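Jasmonate-induced oxygenase 2 (Arabidopsis thaliana, PDB 6LSV) catalyses the iron- and 2-oxoglutarate-dependent hydroxylation of the defence hormone jasmonate to 12-hydroxyjasmonate, with release of succinate and carbon dioxide. Local coordinates at residues L245-D250 and K280-R285. Numbering follows the deposited sequence.
Sequences LQVRKD and KSVEHR. With AKG (2-oxoglutaric acid), chain C.
Gln246 and Arg285 form an antiparallel hydrogen-bonded pair, Gln246 N to Arg285 O 2.8 Å and Arg285 N to Gln246 O 2.9 Å. Their long side chains run side by side off one face of the sheet. The amide lies 12° from the guanidinium plane; arginine offers two N-H groups side-on, NE and NH2, to Gln246 OE1 (both 3.0 Å), and glutamine can still donate through NE2 to Thr255 OG1. Trp253 makes a cation-pi contact with Arg285.

On the opposite face, Val247 pairs with His284. Val282, just before the strand, rests its CG2 on Val247 CB (3.9 Å), compact apolar branches suiting this buried place, and Leu245 CD1 touches both His284 CB and the 2-oxoglutarate carbon chain.

Toward partly exposed Arg248 the pairing slackens. Arg248 N still reaches Glu283 O, but a water bridges Arg248 O and Glu283 N. Glu283 OE1 lies above the guanidinium near its rim, 3.0 Å from Arg248 NE, a charge-only contact.

With CG between the backbone N and the carbonyl carbon (chi1 38°), the His284 imidazole turns a ring nitrogen to the iron. Together with His227 and Asp229 it forms the two-histidine, one-carboxylate facial triad of the double-stranded beta-helix oxygenases.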
loop_
_atom_site.group_PDB
_atom_site.type_symbol
_atom_site.label_atom_id
_atom_site.label_comp_id
_atom_site.label_asym_id
_atom_site.label_seq_id
_atom_site.Cartn_x
_atom_site.Cartn_y
_atom_site.Cartn_z
ATOM N N LEU A 245 -0.455 -9.441 7.717
ATOM C CA LEU A 245 -0.355 -9.247 6.278
ATOM C C LEU A 245 -0.324 -10.595 5.567
ATOM O O LEU A 245 0.428 -11.497 5.950
ATOM C CB LEU A 245 0.893 -8.437 5.939
ATOM C CG LEU A 245 1.260 -8.392 4.459
ATOM C CD1 LEU A 245 0.320 -7.462 3.711
ATOM C CD2 LEU A 245 2.698 -7.953 4.294
ATOM N N GLN A 246 -1.148 -10.731 4.530
ATOM C CA GLN A 246 -1.230 -11.959 3.754
ATOM C C GLN A 246 -1.167 -11.631 2.271
ATOM O O GLN A 246 -1.844 -10.709 1.809
ATOM C CB GLN A 246 -2.517 -12.730 4.069
ATOM C CG GLN A 246 -2.627 -13.191 5.509
ATOM C CD GLN A 246 -3.660 -14.281 5.683
ATOM O OE1 GLN A 246 -4.753 -14.205 5.125
ATOM N NE2 GLN A 246 -3.320 -15.307 6.455
ATOM N N VAL A 247 -0.357 -12.381 1.530
ATOM C CA VAL A 247 -0.264 -12.242 0.082
ATOM C C VAL A 247 -0.825 -13.507 -0.552
ATOM O O VAL A 247 -0.768 -14.595 0.033
ATOM C CB VAL A 247 1.183 -11.978 -0.391
ATOM C CG1 VAL A 247 1.780 -10.785 0.345
ATOM C CG2 VAL A 247 2.044 -13.211 -0.188
ATOM N N ARG A 248 -1.385 -13.364 -1.748
ATOM C CA ARG A 248 -2.024 -14.481 -2.429
ATOM C C ARG A 248 -1.150 -14.972 -3.574
ATOM O O ARG A 248 -0.722 -14.179 -4.422
ATOM C CB ARG A 248 -3.408 -14.100 -2.950
ATOM C CG ARG A 248 -4.116 -15.255 -3.640
ATOM C CD ARG A 248 -4.896 -14.789 -4.846
ATOM N NE ARG A 248 -6.200 -14.265 -4.464
ATOM C CZ ARG A 248 -7.318 -14.484 -5.149
ATOM N NH1 ARG A 248 -7.283 -15.216 -6.253
ATOM N NH2 ARG A 248 -8.468 -13.969 -4.733
ATOM N N LYS A 249 -0.893 -16.280 -3.591
ATOM C CA LYS A 249 -0.180 -16.949 -4.675
ATOM C C LYS A 249 -1.041 -18.103 -5.169
ATOM O O LYS A 249 -1.117 -19.145 -4.512
ATOM C CB LYS A 249 1.181 -17.458 -4.215
ATOM C CG LYS A 249 2.002 -18.107 -5.321
ATOM C CD LYS A 249 2.374 -17.109 -6.405
ATOM C CE LYS A 249 3.193 -17.776 -7.497
ATOM N NZ LYS A 249 3.059 -17.062 -8.796
ATOM N N ASP A 250 -1.686 -17.916 -6.320
ATOM C CA ASP A 250 -2.499 -18.949 -6.967
ATOM C C ASP A 250 -3.514 -19.552 -5.992
ATOM O O ASP A 250 -3.491 -20.745 -5.678
ATOM C CB ASP A 250 -1.608 -20.036 -7.579
ATOM C CG ASP A 250 -0.782 -19.526 -8.748
ATOM O OD1 ASP A 250 -1.263 -18.636 -9.485
ATOM O OD2 ASP A 250 0.352 -20.011 -8.927
ATOM N N LYS A 280 4.300 -8.604 -12.036
ATOM C CA LYS A 280 2.931 -8.725 -11.559
ATOM C C LYS A 280 2.773 -7.952 -10.260
ATOM O O LYS A 280 3.668 -7.962 -9.412
ATOM C CB LYS A 280 2.551 -10.191 -11.344
ATOM C CG LYS A 280 2.577 -11.017 -12.620
ATOM C CD LYS A 280 1.589 -10.476 -13.646
ATOM C CE LYS A 280 1.525 -11.378 -14.863
ATOM N NZ LYS A 280 1.775 -12.801 -14.503
ATOM N N SER A 281 1.642 -7.272 -10.109
ATOM C CA SER A 281 1.347 -6.605 -8.850
ATOM C C SER A 281 0.821 -7.628 -7.849
ATOM O O SER A 281 -0.067 -8.422 -8.169
ATOM C CB SER A 281 0.339 -5.473 -9.055
ATOM O OG SER A 281 -0.905 -5.955 -9.537
ATOM N N VAL A 282 1.389 -7.620 -6.642
ATOM C CA VAL A 282 0.974 -8.567 -5.614
ATOM C C VAL A 282 -0.424 -8.217 -5.115
ATOM O O VAL A 282 -0.789 -7.040 -4.989
ATOM C CB VAL A 282 1.988 -8.587 -4.456
ATOM C CG1 VAL A 282 2.112 -7.203 -3.816
ATOM C CG2 VAL A 282 1.593 -9.630 -3.419
ATOM N N GLU A 283 -1.220 -9.245 -4.848
ATOM C CA GLU A 283 -2.518 -9.096 -4.209
ATOM C C GLU A 283 -2.376 -9.441 -2.731
ATOM O O GLU A 283 -1.883 -10.521 -2.388
ATOM C CB GLU A 283 -3.554 -10.002 -4.875
ATOM C CG GLU A 283 -4.959 -9.861 -4.326
ATOM C CD GLU A 283 -5.957 -10.740 -5.058
ATOM O OE1 GLU A 283 -5.526 -11.658 -5.789
ATOM O OE2 GLU A 283 -7.174 -10.515 -4.901
ATOM N N HIS A 284 -2.791 -8.526 -1.860
ATOM C CA HIS A 284 -2.628 -8.741 -0.432
ATOM C C HIS A 284 -3.901 -8.360 0.311
ATOM O O HIS A 284 -4.802 -7.708 -0.226
ATOM C CB HIS A 284 -1.426 -7.966 0.128
ATOM C CG HIS A 284 -1.246 -6.607 -0.470
ATOM N ND1 HIS A 284 -0.722 -6.412 -1.730
ATOM C CD2 HIS A 284 -1.515 -5.375 0.023
ATOM C CE1 HIS A 284 -0.680 -5.117 -1.990
ATOM N NE2 HIS A 284 -1.156 -4.466 -0.944
ATOM N N ARG A 285 -3.957 -8.799 1.565
ATOM C CA ARG A 285 -5.054 -8.522 2.478
ATOM C C ARG A 285 -4.498 -8.604 3.892
ATOM O O ARG A 285 -3.423 -9.166 4.119
ATOM C CB ARG A 285 -6.212 -9.508 2.282
ATOM C CG ARG A 285 -5.935 -10.885 2.870
ATOM C CD ARG A 285 -7.103 -11.836 2.680
ATOM N NE ARG A 285 -6.902 -13.074 3.429
ATOM C CZ ARG A 285 -7.706 -14.131 3.370
ATOM N NH1 ARG A 285 -8.781 -14.114 2.594
ATOM N NH2 ARG A 285 -7.434 -15.211 4.091
HETATM C C1 AKG C . -1.666 -1.512 2.544
HETATM O O1 AKG C . -0.959 -1.390 1.513
HETATM O O2 AKG C . -2.418 -0.560 2.892
HETATM C C2 AKG C . -1.620 -2.822 3.340
HETATM O O5 AKG C . -1.959 -3.824 2.805
HETATM C C3 AKG C . -1.149 -2.874 4.800
HETATM C C4 AKG C . -0.371 -4.173 5.031
HETATM C C5 AKG C . -0.262 -4.492 6.524
HETATM O O3 AKG C . 0.719 -5.138 6.976
HETATM O O4 AKG C . -1.167 -4.105 7.304
HETATM O O HOH W 1 -0.717 -11.879 -5.938
#